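Local structure of 1-acyl-sn-glycerol-3-phosphate acyltransferase (Thermotoga maritima, 5KYM) at residues N83-S86 against L87-P91; A141-K144 against L145-G148; G113-W116 against Y117-L121. The protein transfers an acyl chain to 1-acyl-sn-glycerol 3-phosphate, making phosphatidic acid, probably with its active site positioned to work within the membrane bilayer. All blocks are in the same frame, centred on the assembly; numbering follows the deposited sequence.

Interaction 1: residues N83-S86 against L87-P91; sequences NHQS and LMDIP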
ATOM      1  N   ASN A  83      -1.711   1.506   8.982  1.00 42.45           N
ATOM      2  CA  ASN A  83      -1.947   0.196   9.649  1.00 42.23           C
ATOM      3  C   ASN A  83      -2.034  -0.918   8.579  1.00 42.79           C
ATOM      4  O   ASN A  83      -2.340  -0.666   7.390  1.00 40.26           O
ATOM      5  CB  ASN A  83      -3.171   0.181  10.535  1.00 40.45           C
ATOM      6  CG  ASN A  83      -4.453   0.382   9.769  1.00 41.67           C
ATOM      7  OD1 ASN A  83      -4.603   1.381   9.093  1.00 46.82           O
ATOM      8  ND2 ASN A  83      -5.407  -0.537   9.881  1.00 42.23           N
ATOM      9  N   HIS A  84      -1.738  -2.132   9.017  1.00 44.80           N
ATOM     10  CA  HIS A  84      -1.577  -3.276   8.101  1.00 46.01           C
ATOM     11  C   HIS A  84      -2.384  -4.472   8.574  1.00 48.45           C
ATOM     12  O   HIS A  84      -2.214  -4.936   9.720  1.00 50.85           O
ATOM     13  CB  HIS A  84      -0.123  -3.684   8.084  1.00 45.26           C
ATOM     14  CG  HIS A  84       0.265  -4.500   6.907  1.00 42.20           C
ATOM     15  ND1 HIS A  84      -0.478  -4.544   5.762  1.00 39.33           N
ATOM     16  CD2 HIS A  84       1.331  -5.296   6.706  1.00 41.84           C
ATOM     17  CE1 HIS A  84       0.128  -5.305   4.884  1.00 40.10           C
ATOM     18  NE2 HIS A  84       1.225  -5.793   5.436  1.00 41.37           N
ATOM     19  N   GLN A  85      -3.302  -4.935   7.748  1.00 47.19           N
ATOM     20  CA  GLN A  85      -4.206  -5.988   8.206  1.00 47.30           C
ATOM     21  C   GLN A  85      -4.661  -6.933   7.088  1.00 47.11           C
ATOM     22  O   GLN A  85      -5.631  -7.660   7.269  1.00 50.77           O
ATOM     23  CB  GLN A  85      -5.422  -5.342   8.914  1.00 45.39           C
ATOM     24  CG  GLN A  85      -6.418  -4.626   7.980  1.00 43.19           C
ATOM     25  CD  GLN A  85      -7.629  -4.078   8.699  1.00 42.12           C
ATOM     26  OE1 GLN A  85      -8.685  -3.917   8.089  1.00 39.17           O
ATOM     27  NE2 GLN A  85      -7.492  -3.799  10.006  1.00 42.46           N
ATOM     28  N   SER A  86      -3.962  -6.924   5.951  1.00 44.84           N
ATOM     29  CA  SER A  86      -4.273  -7.800   4.833  1.00 44.40           C
ATOM     30  C   SER A  86      -3.232  -7.733   3.736  1.00 44.04           C
ATOM     31  O   SER A  86      -2.599  -6.724   3.575  1.00 43.67           O
ATOM     32  CB  SER A  86      -5.647  -7.433   4.265  1.00 42.08           C
ATOM     33  OG  SER A  86      -5.899  -8.209   3.130  1.00 41.25           O
ATOM     34  N   LEU A  87      -3.090  -8.774   2.943  1.00 47.63           N
ATOM     35  CA  LEU A  87      -2.302  -8.600   1.686  1.00 50.93           C
ATOM     36  C   LEU A  87      -2.887  -7.517   0.809  1.00 45.50           C
ATOM     37  O   LEU A  87      -2.150  -6.828   0.143  1.00 45.50           O
ATOM     38  CB  LEU A  87      -2.211  -9.867   0.836  1.00 58.64           C
ATOM     39  CG  LEU A  87      -1.439 -11.045   1.486  1.00 70.40           C
ATOM     40  CD1 LEU A  87      -1.481 -12.209   0.479  1.00 76.40           C
ATOM     41  CD2 LEU A  87       0.000 -10.766   2.007  1.00 69.89           C
ATOM     42  N   MET A  88      -4.204  -7.367   0.811  1.00 41.16           N
ATOM     43  CA  MET A  88      -4.845  -6.429  -0.043  1.00 40.78           C
ATOM     44  C   MET A  88      -4.499  -4.960   0.286  1.00 40.70           C
ATOM     45  O   MET A  88      -4.794  -4.047  -0.518  1.00 39.15           O
ATOM     46  CB  MET A  88      -6.371  -6.636  -0.017  1.00 42.04           C
ATOM     47  CG  MET A  88      -6.860  -7.949  -0.610  1.00 42.21           C
ATOM     48  SD  MET A  88      -6.221  -8.350  -2.262  1.00 42.78           S
ATOM     49  CE  MET A  88      -7.165  -7.090  -3.181  1.00 43.00           C
ATOM     50  N   ASP A  89      -3.865  -4.704   1.430  1.00 40.27           N
ATOM     51  CA  ASP A  89      -3.485  -3.334   1.741  1.00 41.37           C
ATOM     52  C   ASP A  89      -2.622  -2.659   0.654  1.00 40.45           C
ATOM     53  O   ASP A  89      -2.822  -1.523   0.317  1.00 41.79           O
ATOM     54  CB  ASP A  89      -2.817  -3.259   3.109  1.00 41.54           C
ATOM     55  CG  ASP A  89      -3.728  -3.654   4.233  1.00 41.56           C
ATOM     56  OD1 ASP A  89      -4.976  -3.602   4.085  1.00 41.23           O
ATOM     57  OD2 ASP A  89      -3.140  -4.001   5.293  1.00 44.36           O
ATOM     58  N   ILE A  90      -1.705  -3.390   0.075  1.00 41.45           N
ATOM     59  CA  ILE A  90      -0.879  -2.867  -0.994  1.00 42.29           C
ATOM     60  C   ILE A  90      -1.711  -2.451  -2.242  1.00 40.44           C
ATOM     61  O   ILE A  90      -1.614  -1.293  -2.680  1.00 37.57           O
ATOM     62  CB  ILE A  90       0.339  -3.805  -1.199  1.00 44.22           C
ATOM     63  CG1 ILE A  90       1.365  -3.496  -0.052  1.00 49.20           C
ATOM     64  CG2 ILE A  90       1.029  -3.599  -2.530  1.00 44.55           C
ATOM     65  CD1 ILE A  90       2.059  -2.065   0.003  1.00 48.94           C
ATOM     66  N   PRO A  91      -2.522  -3.360  -2.795  1.00 40.72           N
ATOM     67  CA  PRO A  91      -3.341  -2.890  -3.926  1.00 40.95           C
ATOM     68  C   PRO A  91      -4.252  -1.713  -3.544  1.00 40.39           C
ATOM     69  O   PRO A  91      -4.461  -0.794  -4.362  1.00 41.04           O
ATOM     70  CB  PRO A  91      -4.184  -4.135  -4.340  1.00 40.94           C
ATOM     71  CG  PRO A  91      -3.888  -5.197  -3.332  1.00 41.53           C
ATOM     72  CD  PRO A  91      -2.574  -4.831  -2.636  1.00 40.65           C
TER

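Interaction 2: residues A141-K144 against L145-G148; sequences AIEK and LKNG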
ATOM      1  N   ALA A 141      15.999   3.014   0.722  1.00 90.18           N
ATOM      2  CA  ALA A 141      14.787   3.754   1.011  1.00 81.37           C
ATOM      3  C   ALA A 141      15.129   5.224   1.235  1.00 77.50           C
ATOM      4  O   ALA A 141      14.611   6.087   0.543  1.00 76.08           O
ATOM      5  CB  ALA A 141      14.097   3.174   2.229  1.00 80.55           C
ATOM      6  N   ILE A 142      16.056   5.493   2.157  1.00 73.94           N
ATOM      7  CA  ILE A 142      16.523   6.860   2.426  1.00 71.65           C
ATOM      8  C   ILE A 142      17.013   7.526   1.137  1.00 74.54           C
ATOM      9  O   ILE A 142      16.695   8.690   0.826  1.00 73.42           O
ATOM     10  CB  ILE A 142      17.649   6.921   3.468  1.00 71.16           C
ATOM     11  CG1 ILE A 142      17.129   6.529   4.848  1.00 71.16           C
ATOM     12  CG2 ILE A 142      18.190   8.340   3.561  1.00 72.73           C
ATOM     13  CD1 ILE A 142      17.987   6.964   6.035  1.00 71.15           C
ATOM     14  N   GLU A 143      17.802   6.757   0.376  1.00 77.77           N
ATOM     15  CA  GLU A 143      18.421   7.249  -0.853  1.00 79.78           C
ATOM     16  C   GLU A 143      17.367   7.522  -1.923  1.00 75.87           C
ATOM     17  O   GLU A 143      17.274   8.655  -2.426  1.00 73.95           O
ATOM     18  CB  GLU A 143      19.545   6.302  -1.306  1.00 86.40           C
ATOM     19  CG  GLU A 143      20.840   6.280  -0.445  1.00 96.47           C
ATOM     20  CD  GLU A 143      21.268   7.628   0.204  1.00 97.77           C
ATOM     21  OE1 GLU A 143      21.503   8.535  -0.642  1.00 96.14           O
ATOM     22  OE2 GLU A 143      21.371   7.745   1.506  1.00 83.72           O
ATOM     23  N   LYS A 144      16.543   6.516  -2.224  1.00 69.51           N
ATOM     24  CA  LYS A 144      15.346   6.705  -3.049  1.00 66.39           C
ATOM     25  C   LYS A 144      14.454   7.881  -2.640  1.00 66.63           C
ATOM     26  O   LYS A 144      14.020   8.649  -3.505  1.00 66.29           O
ATOM     27  CB  LYS A 144      14.491   5.435  -3.086  1.00 63.57           C
ATOM     28  CG  LYS A 144      15.086   4.397  -3.973  1.00 63.59           C
ATOM     29  CD  LYS A 144      14.554   2.979  -3.800  1.00 62.52           C
ATOM     30  CE  LYS A 144      15.244   2.109  -4.850  1.00 62.69           C
ATOM     31  NZ  LYS A 144      14.988   0.659  -4.681  1.00 63.38           N
ATOM     32  N   LEU A 145      14.199   8.033  -1.342  1.00 66.20           N
ATOM     33  CA  LEU A 145      13.432   9.176  -0.856  1.00 64.15           C
ATOM     34  C   LEU A 145      14.045  10.487  -1.259  1.00 67.13           C
ATOM     35  O   LEU A 145      13.325  11.351  -1.783  1.00 64.94           O
ATOM     36  CB  LEU A 145      13.204   9.138   0.639  1.00 62.22           C
ATOM     37  CG  LEU A 145      11.984   8.252   0.988  1.00 60.42           C
ATOM     38  CD1 LEU A 145      12.121   7.704   2.409  1.00 62.45           C
ATOM     39  CD2 LEU A 145      10.656   8.921   0.803  1.00 57.03           C
ATOM     40  N   LYS A 146      15.368  10.612  -1.076  1.00 74.63           N
ATOM     41  CA  LYS A 146      16.106  11.829  -1.462  1.00 76.41           C
ATOM     42  C   LYS A 146      16.024  12.117  -2.954  1.00 75.66           C
ATOM     43  O   LYS A 146      15.891  13.257  -3.365  1.00 78.15           O
ATOM     44  CB  LYS A 146      17.549  11.744  -0.993  1.00 79.63           C
ATOM     45  CG  LYS A 146      17.697  11.802   0.521  1.00 86.88           C
ATOM     46  CD  LYS A 146      18.968  11.065   0.992  1.00 95.92           C
ATOM     47  CE  LYS A 146      19.422  11.336   2.445  1.00101.23           C
ATOM     48  NZ  LYS A 146      20.692  10.593   2.776  1.00102.66           N
ATOM     49  N   ASN A 147      16.030  11.098  -3.782  1.00 75.85           N
ATOM     50  CA  ASN A 147      15.845  11.346  -5.218  1.00 81.38           C
ATOM     51  C   ASN A 147      14.396  11.637  -5.602  1.00 74.75           C
ATOM     52  O   ASN A 147      14.156  12.146  -6.673  1.00 84.48           O
ATOM     53  CB  ASN A 147      16.416  10.194  -6.066  1.00 86.22           C
ATOM     54  CG  ASN A 147      17.867   9.880  -5.709  1.00 90.47           C
ATOM     55  OD1 ASN A 147      18.654  10.777  -5.338  1.00 92.03           O
ATOM     56  ND2 ASN A 147      18.220   8.599  -5.778  1.00 88.35           N
ATOM     57  N   GLY A 148      13.430  11.312  -4.758  1.00 68.12           N
ATOM     58  CA  GLY A 148      12.024  11.694  -5.005  1.00 64.96           C
ATOM     59  C   GLY A 148      10.979  10.604  -5.113  1.00 62.45           C
ATOM     60  O   GLY A 148       9.880  10.869  -5.571  1.00 69.98           O
TER

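Interaction 3: residues G113-W116 against Y117-L121; sequences GVNW and YIRYL. With DD9 (nonane), chain F.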
ATOM      1  N   GLY A 113       5.624 -11.221 -13.006  1.00 67.11           N
ATOM      2  CA  GLY A 113       4.648 -10.149 -13.039  1.00 62.18           C
ATOM      3  C   GLY A 113       4.888  -9.247 -11.847  1.00 59.64           C
ATOM      4  O   GLY A 113       5.340  -8.128 -12.029  1.00 63.43           O
ATOM      5  N   VAL A 114       4.624  -9.747 -10.635  1.00 55.34           N
ATOM      6  CA  VAL A 114       4.784  -8.967  -9.404  1.00 55.04           C
ATOM      7  C   VAL A 114       6.183  -8.331  -9.286  1.00 55.91           C
ATOM      8  O   VAL A 114       6.320  -7.162  -8.960  1.00 55.89           O
ATOM      9  CB  VAL A 114       4.490  -9.808  -8.103  1.00 52.03           C
ATOM     10  CG1 VAL A 114       4.754  -9.005  -6.831  1.00 49.25           C
ATOM     11  CG2 VAL A 114       3.062 -10.298  -8.070  1.00 50.61           C
ATOM     12  N   ASN A 115       7.219  -9.102  -9.541  1.00 57.89           N
ATOM     13  CA  ASN A 115       8.584  -8.576  -9.440  1.00 62.39           C
ATOM     14  C   ASN A 115       8.831  -7.396 -10.385  1.00 59.78           C
ATOM     15  O   ASN A 115       9.485  -6.409  -9.997  1.00 64.06           O
ATOM     16  CB  ASN A 115       9.631  -9.663  -9.685  1.00 67.00           C
ATOM     17  CG  ASN A 115       9.374 -10.424 -10.958  1.00 76.27           C
ATOM     18  OD1 ASN A 115       8.210 -10.599 -11.355  1.00 81.59           O
ATOM     19  ND2 ASN A 115      10.433 -10.860 -11.624  1.00 88.42           N
ATOM     20  N   TRP A 116       8.313  -7.484 -11.603  1.00 55.98           N
ATOM     21  CA  TRP A 116       8.478  -6.394 -12.570  1.00 54.80           C
ATOM     22  C   TRP A 116       7.812  -5.175 -12.016  1.00 51.91           C
ATOM     23  O   TRP A 116       8.324  -4.081 -12.115  1.00 54.95           O
ATOM     24  CB  TRP A 116       7.835  -6.631 -13.943  1.00 55.70           C
ATOM     25  CG  TRP A 116       8.045  -7.915 -14.566  1.00 56.17           C
ATOM     26  CD1 TRP A 116       9.143  -8.668 -14.498  1.00 56.59           C
ATOM     27  CD2 TRP A 116       7.112  -8.602 -15.398  1.00 58.46           C
ATOM     28  NE1 TRP A 116       8.969  -9.806 -15.225  1.00 59.16           N
ATOM     29  CE2 TRP A 116       7.734  -9.793 -15.806  1.00 58.98           C
ATOM     30  CE3 TRP A 116       5.802  -8.326 -15.844  1.00 60.23           C
ATOM     31  CZ2 TRP A 116       7.101 -10.740 -16.651  1.00 59.34           C
ATOM     32  CZ3 TRP A 116       5.154  -9.268 -16.693  1.00 61.53           C
ATOM     33  CH2 TRP A 116       5.822 -10.463 -17.086  1.00 60.12           C
ATOM     34  N   TYR A 117       6.630  -5.331 -11.462  1.00 49.46           N
ATOM     35  CA  TYR A 117       5.960  -4.157 -10.964  1.00 47.31           C
ATOM     36  C   TYR A 117       6.531  -3.632  -9.640  1.00 45.69           C
ATOM     37  O   TYR A 117       6.625  -2.404  -9.464  1.00 45.47           O
ATOM     38  CB  TYR A 117       4.451  -4.347 -11.043  1.00 45.67           C
ATOM     39  CG  TYR A 117       3.971  -4.096 -12.459  1.00 42.89           C
ATOM     40  CD1 TYR A 117       3.767  -2.802 -12.918  1.00 42.64           C
ATOM     41  CD2 TYR A 117       3.783  -5.115 -13.319  1.00 41.41           C
ATOM     42  CE1 TYR A 117       3.355  -2.545 -14.192  1.00 42.15           C
ATOM     43  CE2 TYR A 117       3.337  -4.894 -14.587  1.00 42.38           C
ATOM     44  CZ  TYR A 117       3.148  -3.613 -15.031  1.00 43.92           C
ATOM     45  OH  TYR A 117       2.687  -3.413 -16.324  1.00 48.33           O
ATOM     46  N   ILE A 118       7.009  -4.515  -8.763  1.00 46.19           N
ATOM     47  CA  ILE A 118       7.712  -4.056  -7.554  1.00 50.28           C
ATOM     48  C   ILE A 118       8.932  -3.246  -7.905  1.00 52.38           C
ATOM     49  O   ILE A 118       9.186  -2.230  -7.293  1.00 50.53           O
ATOM     50  CB  ILE A 118       8.172  -5.210  -6.638  1.00 52.63           C
ATOM     51  CG1 ILE A 118       6.954  -5.951  -6.070  1.00 52.43           C
ATOM     52  CG2 ILE A 118       9.048  -4.665  -5.515  1.00 54.15           C
ATOM     53  CD1 ILE A 118       7.230  -7.112  -5.145  1.00 52.47           C
ATOM     54  N   ARG A 119       9.708  -3.745  -8.864  1.00 57.99           N
ATOM     55  CA  ARG A 119      10.853  -3.028  -9.390  1.00 58.58           C
ATOM     56  C   ARG A 119      10.438  -1.722 -10.029  1.00 55.07           C
ATOM     57  O   ARG A 119      11.041  -0.717  -9.724  1.00 56.02           O
ATOM     58  CB  ARG A 119      11.610  -3.868 -10.394  1.00 65.26           C
ATOM     59  CG  ARG A 119      12.539  -4.889  -9.761  1.00 77.88           C
ATOM     60  CD  ARG A 119      13.701  -5.319 -10.716  1.00 89.19           C
ATOM     61  NE  ARG A 119      13.218  -6.309 -11.689  1.00 94.74           N
ATOM     62  CZ  ARG A 119      12.897  -7.579 -11.397  1.00103.02           C
ATOM     63  NH1 ARG A 119      13.043  -8.081 -10.148  1.00110.57           N
ATOM     64  NH2 ARG A 119      12.418  -8.363 -12.360  1.00102.17           N
ATOM     65  N   TYR A 120       9.399  -1.703 -10.869  1.00 51.12           N
ATOM     66  CA  TYR A 120       9.006  -0.454 -11.524  1.00 49.44           C
ATOM     67  C   TYR A 120       8.668   0.619 -10.496  1.00 51.02           C
ATOM     68  O   TYR A 120       9.059   1.772 -10.667  1.00 54.22           O
ATOM     69  CB  TYR A 120       7.829  -0.622 -12.474  1.00 47.55           C
ATOM     70  CG  TYR A 120       7.673   0.542 -13.450  1.00 46.45           C
ATOM     71  CD1 TYR A 120       7.046   1.685 -13.075  1.00 47.41           C
ATOM     72  CD2 TYR A 120       8.135   0.445 -14.768  1.00 46.80           C
ATOM     73  CE1 TYR A 120       6.901   2.761 -13.951  1.00 50.68           C
ATOM     74  CE2 TYR A 120       7.984   1.487 -15.656  1.00 47.51           C
ATOM     75  CZ  TYR A 120       7.373   2.661 -15.248  1.00 49.82           C
ATOM     76  OH  TYR A 120       7.209   3.772 -16.078  1.00 51.60           O
ATOM     77  N   LEU A 121       7.983   0.234  -9.415  1.00 51.43           N
ATOM     78  CA  LEU A 121       7.651   1.167  -8.335  1.00 53.57           C
ATOM     79  C   LEU A 121       8.820   1.554  -7.452  1.00 55.18           C
ATOM     80  O   LEU A 121       8.612   2.201  -6.413  1.00 52.95           O
ATOM     81  CB  LEU A 121       6.523   0.585  -7.466  1.00 53.75           C
ATOM     82  CG  LEU A 121       5.177   0.493  -8.199  1.00 53.79           C
ATOM     83  CD1 LEU A 121       4.271  -0.534  -7.542  1.00 53.37           C
ATOM     84  CD2 LEU A 121       4.506   1.881  -8.296  1.00 53.66           C
TER
HETATM   85  C1  DD9 F 304      -1.365  -3.493 -15.635  1.00 52.25           C
HETATM   86  C2  DD9 F 304      -0.195  -3.589 -14.670  1.00 50.51           C
HETATM   87  C3  DD9 F 304      -0.713  -4.053 -13.324  1.00 50.75           C
HETATM   88  C4  DD9 F 304       0.453  -4.229 -12.364  1.00 54.50           C
HETATM   89  C5  DD9 F 304      -0.063  -4.330 -10.925  1.00 56.72           C
HETATM   90  C6  DD9 F 304       1.133  -4.297  -9.983  1.00 57.95           C
HETATM   91  C7  DD9 F 304       0.892  -4.828  -8.570  1.00 54.60           C
HETATM   92  C8  DD9 F 304       2.187  -4.589  -7.764  1.00 54.42           C
HETATM   93  C9  DD9 F 304       2.292  -5.528  -6.555  1.00 56.53           C

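Interaction 1: residues N83-S86 against L87-P91
The HX4D motif of the glycerolipid acyltransferases lies in this turn, with His84 and Asp89 as its two named residues, joined by a His-carboxylate hydrogen bond. His84 ND1 gives its N-H to Asp89 OD2 at 2.8 Å, using the anti lone pair of that oxygen. Ring and carboxylate planes are 51° apart, and OD2 sits beside the ring edge, 16° out of its plane. The imidazole is swung over to the carboxylate by its first torsion, CG anti to the backbone N (chi1 -161°). The syn lone pair of Asp89 OD2 takes the backbone N-H of Gln85 at 2.6 Å. OD1, the other carboxylate oxygen, is bound by Thr191 OG1, so both oxygens are held, which probably restrains the group's rotation. The pair lies in the loop between strand 79-82 and helix 89-96. In the turn leading into the helix Ser86 and Asp89 form a capping box, in which Asp89 OD2 takes a weak bond from Ser86 N; Ser86 OG caps Met88 N at 3.0 Å, and Asp89 N to Ser86 O, 3.2 Å, closes a type I turn. Ser86 OG also bonds Ile195 O, and the His84 ring stacks on Phe154.

Interaction 2: residues A141-K144 against L145-G148
Lys146 stretches its aliphatic chain along Ile142, the two side chains lying side by side and pointing the same way, with Lys146 CE 3.4 Å from Ile142 CG2. CG2 is turned to that side by the first torsion of the isoleucine, which sets it anti to the backbone N and CG1 beside that N (chi1 -68°). Beyond CG the lysine is extended, and this carries its ammonium to the carboxylate of Glu143, where NZ and OE2 form a salt bridge at 3.2 Å. The nitrogen comes from the syn side of OE2 but 29° out of the carboxylate plane; the glutamate chain bends at chi2 to bring its end round. Both charged residues are exposed, so solvent probably weakens their attraction. These side chains ride on the last turns of helix 137-147, where Leu145 N bonds Ala141 O at 2.7 Å and Asn147 N bonds Glu143 O at 3.1 Å. The helix ends in a Schellman motif: Gly148, with positive phi (121°), turns its N-H back in weak bonds to Lys144 O and Leu145 O. On the buried side Leu145 lays CD1 3.5 Å from Ala141 O and packs, together with Ala141, on Phe151 of strand 151-153. Lys144, extended from the helix, gives its NZ to the carbonyl oxygens of Asn122 and Gly123.

Interaction 3: residues G113-W116 against Y117-L121
A nonane chain lies along one face of Tyr117, its C4 over the ring centre, 3.4 Å from the ring plane, while at the ring's edge CD2 comes within 3.6 Å of Gly113 O. The same carbonyl accepts the backbone N-H of Tyr117, so Gly113, the N-cap residue, meets both backbone and ring of the tyrosine. Nonane C2 lies 3.3 Å from Tyr117 OH, whose polar partner is Gly25 O in helix 2-34. With a phenylalanine in its place, Gly25 O would probably lose that hydrogen-bond partner and the ring would be freer to shift over the alkyl chain. One turn apart, Val114 CG1 touches Ile118 CD1 at 3.5 Å; the isoleucine puts CG1 beside its backbone N (chi1 -65°), which leads CD1 back to the valine. On the outer side the bent Arg119 chain folds back: Asn115 O lies over the centre of one guanidinium face, 3.8 Å from its plane, and NH2 meets the edge of the Trp116 indole, 3.9 Å from CD1. Helix 114-120 is the crossover of a small beta-alpha-beta unit between strands 103-104 and 124-125, and through Tyr117 it supplies one wall of a hydrocarbon pocket shared with helices 2-34 and 38-59.

Overall arrangement
All three contacts are local and follow one another within the acyltransferase domain, in the order interaction 1, interaction 3, interaction 2. Interaction 1 leaves strand 79-82 of the five-stranded mixed sheet, near the centre of the chain. Interaction 3 lies on helix 114-120, its centre about 17 Å from that of interaction 1, and faces the two N-terminal helices that probably bear on the membrane. Interaction 2 ends helix 137-147 and packs against one of the sheet's two outermost strands, 151-153; its centre is about 23 Å from that of interaction 1 and about 18 Å from that of interaction 3. None touch. The HX4D turn leaves the sheet with the side chain of Leu87 about 10 Å from the nonane that Tyr117 touches.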